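VP4 CORE protein (Bluetongue virus, PDB 2JHP) caps the viral messenger RNA as a multifunctional enzyme of the inner core, combining several steps of cap synthesis and methylation in one elongated chain. Local coordinates at residues D184-Y188 with L386-H391; I616-R620 with L638-R642; L8-L14 with F67-H73. The contacts are given in a common frame with arbitrary orientation. Residue numbers count along the deposited sequence, not the author numbering.

Contact 1. Residues D184-Y188 with L386-H391; sequences DYIVY and LFEHLH. With GUN (guanine), chain D.
L386 and L390, both m,t rotamers one turn apart on helix 380-391, form the apolar centre with Y185 and I186 at the end of helix 178-186. L386 CD1 lies 3.8 Å from the Y185 ring centroid, a CH-pi contact; L390 CD1 meets Y185 CD1 at 3.9 Å and I186 CD1 at 3.7 Å. Y185 CA and F387 CA are 4.3 Å apart. V187 leaves helical geometry, and Y188 (chi1 t) joins F387 and H391 in an aromatic cluster (Y188-F387 centroids 5.9 Å apart, planes at 90°); Y188 CB makes a CH-pi contact 3.5 Å from the H391 ring centroid. This helix pair builds one wall of a guanine pocket in the capping enzyme: F387 (chi1 t) offers a ring face to the base, F387 CE2 to GUN C6 3.9 Å, while D184 O accepts from GUN N2 (3.0 Å) and GUN N1 (3.2 Å). At the polar edge, H391 NE2 donates to Y185 O (2.7 Å), H391 ND1 is hydrogen-bonded to R350, and the D184 carboxylate forms a salt bridge with K383.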
loop_
_atom_site.group_PDB
_atom_site.type_symbol
_atom_site.label_atom_id
_atom_site.label_comp_id
_atom_site.label_asym_id
_atom_site.label_seq_id
_atom_site.Cartn_x
_atom_site.Cartn_y
_atom_site.Cartn_z
ATOM N N ASP A 184 -17.398 6.267 10.433
ATOM C CA ASP A 184 -16.065 5.962 9.907
ATOM C C ASP A 184 -15.941 4.662 9.127
ATOM O O ASP A 184 -15.311 4.646 8.066
ATOM C CB ASP A 184 -15.027 5.948 11.018
ATOM C CG ASP A 184 -14.497 7.307 11.326
ATOM O OD1 ASP A 184 -14.761 8.242 10.545
ATOM O OD2 ASP A 184 -13.814 7.438 12.364
ATOM N N TYR A 185 -16.505 3.568 9.657
ATOM C CA TYR A 185 -16.435 2.290 8.959
ATOM C C TYR A 185 -17.596 2.001 7.995
ATOM O O TYR A 185 -17.466 1.165 7.109
ATOM C CB TYR A 185 -16.236 1.151 9.947
ATOM C CG TYR A 185 -17.418 0.861 10.828
ATOM C CD1 TYR A 185 -18.510 0.140 10.353
ATOM C CD2 TYR A 185 -17.432 1.274 12.158
ATOM C CE1 TYR A 185 -19.595 -0.133 11.171
ATOM C CE2 TYR A 185 -18.502 1.000 12.978
ATOM C CZ TYR A 185 -19.582 0.294 12.481
ATOM O OH TYR A 185 -20.651 0.008 13.300
ATOM N N ILE A 186 -18.734 2.658 8.167
ATOM C CA ILE A 186 -19.862 2.370 7.284
ATOM C C ILE A 186 -19.864 3.247 6.029
ATOM O O ILE A 186 -20.271 2.789 4.972
ATOM C CB ILE A 186 -21.236 2.426 8.026
ATOM C CG1 ILE A 186 -22.330 1.665 7.256
ATOM C CG2 ILE A 186 -21.656 3.872 8.299
ATOM C CD1 ILE A 186 -22.171 0.147 7.202
ATOM N N VAL A 187 -19.417 4.498 6.142
ATOM C CA VAL A 187 -19.417 5.420 4.996
ATOM C C VAL A 187 -18.208 5.161 4.095
ATOM O O VAL A 187 -17.066 5.364 4.506
ATOM C CB VAL A 187 -19.432 6.910 5.434
ATOM C CG1 VAL A 187 -19.401 7.849 4.210
ATOM C CG2 VAL A 187 -20.639 7.218 6.320
ATOM N N TYR A 188 -18.467 4.697 2.875
ATOM C CA TYR A 188 -17.401 4.515 1.864
ATOM C C TYR A 188 -17.844 4.743 0.403
ATOM O O TYR A 188 -17.244 5.535 -0.301
ATOM C CB TYR A 188 -16.704 3.151 2.006
ATOM C CG TYR A 188 -15.771 2.857 0.854
ATOM C CD1 TYR A 188 -14.579 3.597 0.673
ATOM C CD2 TYR A 188 -16.070 1.864 -0.076
ATOM C CE1 TYR A 188 -13.725 3.351 -0.375
ATOM C CE2 TYR A 188 -15.206 1.614 -1.145
ATOM C CZ TYR A 188 -14.040 2.370 -1.274
ATOM O OH TYR A 188 -13.172 2.132 -2.315
ATOM N N LEU A 386 -13.591 -3.696 10.387
ATOM C CA LEU A 386 -14.976 -3.565 9.972
ATOM C C LEU A 386 -14.998 -2.888 8.593
ATOM O O LEU A 386 -15.585 -3.391 7.644
ATOM C CB LEU A 386 -15.785 -2.760 11.007
ATOM C CG LEU A 386 -16.142 -3.364 12.374
ATOM C CD1 LEU A 386 -16.731 -2.309 13.307
ATOM C CD2 LEU A 386 -17.124 -4.517 12.245
ATOM N N PHE A 387 -14.334 -1.749 8.506
ATOM C CA PHE A 387 -14.190 -1.005 7.276
ATOM C C PHE A 387 -13.797 -1.906 6.109
ATOM O O PHE A 387 -14.476 -1.918 5.081
ATOM C CB PHE A 387 -13.130 0.091 7.472
ATOM C CG PHE A 387 -13.085 1.101 6.366
ATOM C CD1 PHE A 387 -14.227 1.790 5.993
ATOM C CD2 PHE A 387 -11.887 1.388 5.722
ATOM C CE1 PHE A 387 -14.188 2.726 4.988
ATOM C CE2 PHE A 387 -11.828 2.345 4.719
ATOM C CZ PHE A 387 -12.984 3.019 4.351
ATOM N N GLU A 388 -12.708 -2.659 6.283
ATOM C CA GLU A 388 -12.168 -3.531 5.240
ATOM C C GLU A 388 -13.108 -4.682 4.890
ATOM O O GLU A 388 -13.174 -5.128 3.739
ATOM C CB GLU A 388 -10.824 -4.102 5.672
ATOM C CG GLU A 388 -9.699 -3.059 5.799
ATOM C CD GLU A 388 -8.480 -3.564 6.578
ATOM O OE1 GLU A 388 -8.577 -4.620 7.249
ATOM O OE2 GLU A 388 -7.419 -2.897 6.513
ATOM N N HIS A 389 -13.840 -5.166 5.885
ATOM C CA HIS A 389 -14.692 -6.302 5.664
ATOM C C HIS A 389 -15.955 -5.913 4.915
ATOM O O HIS A 389 -16.455 -6.671 4.077
ATOM C CB HIS A 389 -15.028 -7.017 6.969
ATOM C CG HIS A 389 -15.746 -8.310 6.755
ATOM N ND1 HIS A 389 -17.025 -8.536 7.215
ATOM C CD2 HIS A 389 -15.390 -9.421 6.065
ATOM C CE1 HIS A 389 -17.413 -9.746 6.851
ATOM N NE2 HIS A 389 -16.442 -10.300 6.145
ATOM N N LEU A 390 -16.469 -4.733 5.220
ATOM C CA LEU A 390 -17.692 -4.269 4.601
ATOM C C LEU A 390 -17.479 -3.846 3.142
ATOM O O LEU A 390 -18.354 -4.072 2.296
ATOM C CB LEU A 390 -18.326 -3.141 5.422
ATOM C CG LEU A 390 -18.858 -3.530 6.818
ATOM C CD1 LEU A 390 -19.439 -2.335 7.534
ATOM C CD2 LEU A 390 -19.895 -4.663 6.782
ATOM N N HIS A 391 -16.302 -3.289 2.850
ATOM C CA HIS A 391 -16.102 -2.514 1.636
ATOM C C HIS A 391 -15.090 -3.084 0.641
ATOM O O HIS A 391 -14.807 -2.443 -0.367
ATOM C CB HIS A 391 -15.728 -1.058 2.002
ATOM C CG HIS A 391 -16.738 -0.382 2.875
ATOM N ND1 HIS A 391 -18.046 -0.205 2.491
ATOM C CD2 HIS A 391 -16.632 0.160 4.110
ATOM C CE1 HIS A 391 -18.707 0.409 3.454
ATOM N NE2 HIS A 391 -17.869 0.645 4.447
HETATM N N9 GUN D . -8.636 2.734 9.399
HETATM C C8 GUN D . -7.791 3.337 8.557
HETATM N N7 GUN D . -8.471 4.161 7.758
HETATM C C5 GUN D . -9.754 4.088 8.092
HETATM C C6 GUN D . -10.892 4.722 7.600
HETATM O O6 GUN D . -10.809 5.531 6.674
HETATM N N1 GUN D . -12.131 4.421 8.190
HETATM C C2 GUN D . -12.164 3.481 9.249
HETATM N N2 GUN D . -13.316 3.173 9.816
HETATM N N3 GUN D . -11.045 2.889 9.704
HETATM C C4 GUN D . -9.858 3.177 9.144
#

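Contact 2. Residues I616-R620 with L638-R642; sequences IAALR and LELLR
This is a partly buried helix-to-helix contact near the C-terminus, where helix 612-625 packs against helix 635-641, the last helix of the chain. The segments bury 317 Å² between them; their nearest CA atoms are I616 CA and L638 CA, 6.0 Å apart, and no hydrogen bond crosses. L638 (m,t) reaches across to the first helix, between I616 and L619: L638 CD2 lies 3.6 Å from I616 O, 3.9 Å from I616 CB and 3.8 Å from L619 CB. I616 (chi1 p) in turn sets I616 CG2 3.7 Å from L641 CB. At the exposed rim, R642, the first residue beyond helical geometry, has chi1 p and brings R642 NH1 to 3.9 Å from I616 CD1 and 3.2 Å from R620 NH2. These guanidiniums are like charges and both donors, so no bond forms. L619 and L641 both touch F572. The arrangement is the packing of two consecutive C-terminal helices against helices 551-561 and 568-576, with an aliphatic core and an arginine rim.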
loop_
_atom_site.group_PDB
_atom_site.type_symbol
_atom_site.label_atom_id
_atom_site.label_comp_id
_atom_site.label_asym_id
_atom_site.label_seq_id
_atom_site.Cartn_x
_atom_site.Cartn_y
_atom_site.Cartn_z
ATOM N N ILE A 616 25.667 -14.778 -24.566
ATOM C CA ILE A 616 25.215 -16.174 -24.564
ATOM C C ILE A 616 26.169 -17.084 -23.778
ATOM O O ILE A 616 25.724 -18.052 -23.142
ATOM C CB ILE A 616 24.910 -16.744 -25.992
ATOM C CG1 ILE A 616 26.153 -16.780 -26.885
ATOM C CG2 ILE A 616 23.791 -15.958 -26.656
ATOM C CD1 ILE A 616 26.873 -18.122 -26.913
ATOM N N ALA A 617 27.467 -16.759 -23.819
ATOM C CA ALA A 617 28.482 -17.442 -23.007
ATOM C C ALA A 617 28.200 -17.273 -21.509
ATOM O O ALA A 617 28.332 -18.232 -20.736
ATOM C CB ALA A 617 29.890 -16.942 -23.351
ATOM N N ALA A 618 27.803 -16.065 -21.108
ATOM C CA ALA A 618 27.458 -15.798 -19.718
ATOM C C ALA A 618 26.276 -16.665 -19.292
ATOM O O ALA A 618 26.343 -17.332 -18.250
ATOM C CB ALA A 618 27.154 -14.313 -19.498
ATOM N N LEU A 619 25.215 -16.663 -20.108
ATOM C CA LEU A 619 23.986 -17.406 -19.809
ATOM C C LEU A 619 24.237 -18.910 -19.703
ATOM O O LEU A 619 23.711 -19.573 -18.807
ATOM C CB LEU A 619 22.887 -17.124 -20.851
ATOM C CG LEU A 619 21.781 -16.059 -20.675
ATOM C CD1 LEU A 619 21.233 -15.977 -19.243
ATOM C CD2 LEU A 619 22.213 -14.682 -21.160
ATOM N N ARG A 620 25.045 -19.438 -20.621
ATOM C CA ARG A 620 25.415 -20.854 -20.617
ATOM C C ARG A 620 26.163 -21.207 -19.344
ATOM O O ARG A 620 25.887 -22.232 -18.717
ATOM C CB ARG A 620 26.280 -21.202 -21.823
ATOM C CG ARG A 620 25.507 -21.472 -23.091
ATOM C CD ARG A 620 26.397 -22.195 -24.089
ATOM N NE ARG A 620 25.962 -21.962 -25.462
ATOM C CZ ARG A 620 26.540 -22.481 -26.543
ATOM N NH1 ARG A 620 27.592 -23.287 -26.428
ATOM N NH2 ARG A 620 26.055 -22.192 -27.744
ATOM N N LEU A 638 18.520 -17.238 -24.359
ATOM C CA LEU A 638 19.537 -17.826 -25.233
ATOM C C LEU A 638 19.025 -17.910 -26.664
ATOM O O LEU A 638 19.666 -17.404 -27.581
ATOM C CB LEU A 638 19.952 -19.217 -24.744
ATOM C CG LEU A 638 20.971 -19.308 -23.610
ATOM C CD1 LEU A 638 20.975 -20.711 -23.035
ATOM C CD2 LEU A 638 22.360 -18.928 -24.099
ATOM N N GLU A 639 17.857 -18.529 -26.834
ATOM C CA GLU A 639 17.183 -18.626 -28.131
ATOM C C GLU A 639 16.582 -17.289 -28.598
ATOM O O GLU A 639 15.988 -17.212 -29.683
ATOM C CB GLU A 639 16.117 -19.727 -28.109
ATOM C CG GLU A 639 16.679 -21.137 -27.968
ATOM C CD GLU A 639 15.666 -22.214 -28.329
ATOM O OE1 GLU A 639 15.401 -22.419 -29.539
ATOM O OE2 GLU A 639 15.145 -22.866 -27.396
ATOM N N LEU A 640 16.740 -16.247 -27.781
ATOM C CA LEU A 640 16.393 -14.887 -28.186
ATOM C C LEU A 640 17.604 -14.120 -28.714
ATOM O O LEU A 640 17.481 -13.377 -29.681
ATOM C CB LEU A 640 15.728 -14.115 -27.043
ATOM C CG LEU A 640 15.236 -12.696 -27.363
ATOM C CD1 LEU A 640 13.888 -12.433 -26.712
ATOM C CD2 LEU A 640 16.265 -11.631 -26.958
ATOM N N LEU A 641 18.762 -14.283 -28.076
ATOM C CA LEU A 641 19.972 -13.592 -28.519
ATOM C C LEU A 641 20.513 -14.143 -29.841
ATOM O O LEU A 641 20.979 -13.380 -30.688
ATOM C CB LEU A 641 21.061 -13.624 -27.440
ATOM C CG LEU A 641 21.155 -12.534 -26.358
ATOM C CD1 LEU A 641 20.821 -11.152 -26.915
ATOM C CD2 LEU A 641 20.280 -12.843 -25.162
ATOM N N ARG A 642 20.432 -15.463 -30.010
ATOM C CA ARG A 642 20.862 -16.132 -31.245
ATOM C C ARG A 642 19.794 -16.089 -32.346
ATOM O O ARG A 642 19.714 -16.992 -33.180
ATOM C CB ARG A 642 21.318 -17.577 -30.969
ATOM C CG ARG A 642 20.281 -18.476 -30.279
ATOM C CD ARG A 642 20.895 -19.782 -29.755
ATOM N NE ARG A 642 21.925 -19.570 -28.726
ATOM C CZ ARG A 642 22.716 -20.532 -28.242
ATOM N NH1 ARG A 642 23.622 -20.231 -27.316
ATOM N NH2 ARG A 642 22.611 -21.795 -28.677
#

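Contact 3. Residues L8-L14 with F67-H73; sequences LYVTNEL and FIFISTH
The carboxylate of E13 gathers the strongest polar interactions: E13 OE2 accepts from T72 OG1 at 2.7 Å and from T72 N at 3.0 Å (angle 166°), while E13 OE1 accepts from T11 OG1 at 2.5 Å. S71 OG lies 2.8 Å from T11 OG1 and 3.1 Å from E13 OE2, and accepts from H73 N at 2.9 Å, closing an ST turn. T11 and T72 (both chi1 p) and E13 (p,m) set this network just past the strand ends.

Before it, the strands run parallel, the axes of 8-10 and 67-71 4.8 Å apart and crossing at -34°. L8 pairs with I68, Y9 with F69 and V10 with I70, through Y9 N to I68 O (2.9 Å), I70 N to Y9 O (2.8 Å) and T11 N to I70 O (3.2 Å). These are neighbouring strands inside a five-stranded parallel sheet of order 25-27, 48-51, 7-10, 67-71, 87-88.

One face carries L8, V10, I68 and I70, with L8 CB 3.9 Å from I70 CD1 and V10 CG1 3.9 Å from I70 CB. Y9 and F69 share the other face, where Y9 CD2 is 4.0 Å from F69 CD2; Y9 CB also meets F67 CD2 at 3.5 Å. The chemistry thus divides along the strands: backbone hydrogen bonds set the register, the apolar faces pack against helices 99-112 and 59-64, and the E13 carboxylate ties together the two loops at their C-terminal ends.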
loop_
_atom_site.group_PDB
_atom_site.type_symbol
_atom_site.label_atom_id
_atom_site.label_comp_id
_atom_site.label_asym_id
_atom_site.label_seq_id
_atom_site.Cartn_x
_atom_site.Cartn_y
_atom_site.Cartn_z
ATOM N N LEU A 8 23.805 6.951 4.186
ATOM C CA LEU A 8 23.215 7.843 5.153
ATOM C C LEU A 8 24.029 9.118 5.165
ATOM O O LEU A 8 25.018 9.256 5.902
ATOM C CB LEU A 8 23.150 7.188 6.533
ATOM C CG LEU A 8 22.475 5.820 6.664
ATOM C CD1 LEU A 8 22.560 5.285 8.116
ATOM C CD2 LEU A 8 21.025 5.871 6.184
ATOM N N TYR A 9 23.609 10.044 4.317
ATOM C CA TYR A 9 24.328 11.287 4.144
ATOM C C TYR A 9 23.865 12.339 5.142
ATOM O O TYR A 9 22.668 12.639 5.253
ATOM C CB TYR A 9 24.196 11.802 2.711
ATOM C CG TYR A 9 24.752 13.196 2.515
ATOM C CD1 TYR A 9 26.068 13.393 2.090
ATOM C CD2 TYR A 9 23.958 14.324 2.760
ATOM C CE1 TYR A 9 26.578 14.681 1.913
ATOM C CE2 TYR A 9 24.454 15.610 2.586
ATOM C CZ TYR A 9 25.761 15.784 2.157
ATOM O OH TYR A 9 26.245 17.052 1.993
ATOM N N VAL A 10 24.835 12.908 5.848
ATOM C CA VAL A 10 24.568 13.976 6.811
ATOM C C VAL A 10 25.281 15.262 6.406
ATOM O O VAL A 10 26.361 15.220 5.806
ATOM C CB VAL A 10 24.967 13.561 8.251
ATOM C CG1 VAL A 10 24.260 12.266 8.642
ATOM C CG2 VAL A 10 26.485 13.406 8.385
ATOM N N THR A 11 24.665 16.398 6.728
ATOM C CA THR A 11 25.254 17.707 6.457
ATOM C C THR A 11 26.324 18.046 7.496
ATOM O O THR A 11 26.477 17.344 8.501
ATOM C CB THR A 11 24.186 18.824 6.378
ATOM O OG1 THR A 11 23.462 18.905 7.614
ATOM C CG2 THR A 11 23.216 18.549 5.243
ATOM N N ASN A 12 27.051 19.130 7.247
ATOM C CA ASN A 12 28.296 19.418 7.958
ATOM C C ASN A 12 28.193 19.583 9.470
ATOM O O ASN A 12 29.059 19.096 10.202
ATOM C CB ASN A 12 29.006 20.623 7.327
ATOM C CG ASN A 12 29.566 20.312 5.947
ATOM O OD1 ASN A 12 29.182 20.930 4.954
ATOM N ND2 ASN A 12 30.471 19.338 5.880
ATOM N N GLU A 13 27.134 20.248 9.933
ATOM C CA GLU A 13 26.964 20.542 11.364
ATOM C C GLU A 13 26.789 19.266 12.188
ATOM O O GLU A 13 26.819 19.297 13.416
ATOM C CB GLU A 13 25.792 21.518 11.593
ATOM C CG GLU A 13 24.387 20.892 11.648
ATOM C CD GLU A 13 23.819 20.435 10.291
ATOM O OE1 GLU A 13 24.520 20.493 9.251
ATOM O OE2 GLU A 13 22.645 20.007 10.270
ATOM N N LEU A 14 26.644 18.146 11.485
ATOM C CA LEU A 14 26.240 16.873 12.061
ATOM C C LEU A 14 27.374 15.863 11.909
ATOM O O LEU A 14 27.471 14.895 12.670
ATOM C CB LEU A 14 25.007 16.379 11.302
ATOM C CG LEU A 14 23.728 15.889 11.985
ATOM C CD1 LEU A 14 23.264 16.818 13.085
ATOM C CD2 LEU A 14 22.628 15.737 10.949
ATOM N N PHE A 67 21.341 7.278 -1.518
ATOM C CA PHE A 67 21.405 8.430 -0.600
ATOM C C PHE A 67 20.116 8.732 0.158
ATOM O O PHE A 67 19.021 8.762 -0.422
ATOM C CB PHE A 67 21.825 9.687 -1.346
ATOM C CG PHE A 67 23.287 9.917 -1.343
ATOM C CD1 PHE A 67 24.146 9.057 -2.027
ATOM C CD2 PHE A 67 23.830 10.999 -0.667
ATOM C CE1 PHE A 67 25.524 9.272 -2.033
ATOM C CE2 PHE A 67 25.210 11.222 -0.668
ATOM C CZ PHE A 67 26.054 10.353 -1.352
ATOM N N ILE A 68 20.272 8.948 1.462
ATOM C CA ILE A 68 19.229 9.468 2.322
ATOM C C ILE A 68 19.820 10.708 2.967
ATOM O O ILE A 68 20.949 10.680 3.480
ATOM C CB ILE A 68 18.801 8.437 3.388
ATOM C CG1 ILE A 68 17.983 7.321 2.731
ATOM C CG2 ILE A 68 18.010 9.096 4.550
ATOM C CD1 ILE A 68 17.638 6.136 3.692
ATOM N N PHE A 69 19.055 11.793 2.937
ATOM C CA PHE A 69 19.565 13.092 3.347
ATOM C C PHE A 69 19.115 13.420 4.764
ATOM O O PHE A 69 17.919 13.492 5.050
ATOM C CB PHE A 69 19.156 14.159 2.326
ATOM C CG PHE A 69 19.546 13.812 0.912
ATOM C CD1 PHE A 69 18.712 13.045 0.107
ATOM C CD2 PHE A 69 20.763 14.231 0.387
ATOM C CE1 PHE A 69 19.087 12.717 -1.205
ATOM C CE2 PHE A 69 21.132 13.903 -0.918
ATOM C CZ PHE A 69 20.294 13.149 -1.709
ATOM N N ILE A 70 20.097 13.577 5.650
ATOM C CA ILE A 70 19.846 13.826 7.068
ATOM C C ILE A 70 20.473 15.156 7.484
ATOM O O ILE A 70 21.651 15.396 7.216
ATOM C CB ILE A 70 20.424 12.692 7.954
ATOM C CG1 ILE A 70 19.881 11.323 7.538
ATOM C CG2 ILE A 70 20.117 12.935 9.416
ATOM C CD1 ILE A 70 20.921 10.405 6.967
ATOM N N SER A 71 19.691 16.013 8.140
ATOM C CA SER A 71 20.188 17.318 8.608
ATOM C C SER A 71 19.307 17.932 9.689
ATOM O O SER A 71 18.184 17.478 9.917
ATOM C CB SER A 71 20.291 18.310 7.437
ATOM O OG SER A 71 20.774 19.575 7.871
ATOM N N THR A 72 19.826 18.968 10.347
ATOM C CA THR A 72 19.007 19.818 11.205
ATOM C C THR A 72 18.230 20.807 10.335
ATOM O O THR A 72 17.091 21.156 10.647
ATOM C CB THR A 72 19.839 20.589 12.273
ATOM O OG1 THR A 72 20.812 21.427 11.634
ATOM C CG2 THR A 72 20.539 19.620 13.228
ATOM N N HIS A 73 18.857 21.227 9.233
ATOM C CA HIS A 73 18.287 22.203 8.295
ATOM C C HIS A 73 17.127 21.616 7.470
ATOM O O HIS A 73 16.965 20.399 7.390
ATOM C CB HIS A 73 19.387 22.772 7.380
ATOM C CG HIS A 73 20.591 23.288 8.118
ATOM N ND1 HIS A 73 21.876 22.883 7.820
ATOM C CD2 HIS A 73 20.704 24.172 9.142
ATOM C CE1 HIS A 73 22.727 23.496 8.625
ATOM N NE2 HIS A 73 22.041 24.281 9.438
#

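How the contacts relate
The three contacts are separate sites, with centres 42 to 52 Å apart and no touching atoms. Contacts 1 and 3 are buried, yet lie on opposite sides of the chain's centre and use different elements: two helix ends beside a ligand in contact 1, two parallel strands in contact 3. Contact 2, 38 Å from the chain's centre against 17 Å for contact 1, is the most peripheral and only partly buried. Buried area does not track distance from the centre: contact 3, at 28 Å, has 574 Å², contact 1 433 Å² and contact 2 317 Å². Cross-segment hydrogen bonding varies too: backbone and carboxylate bonds in contact 3, one histidine-to-carbonyl bond in contact 1, none in contact 2.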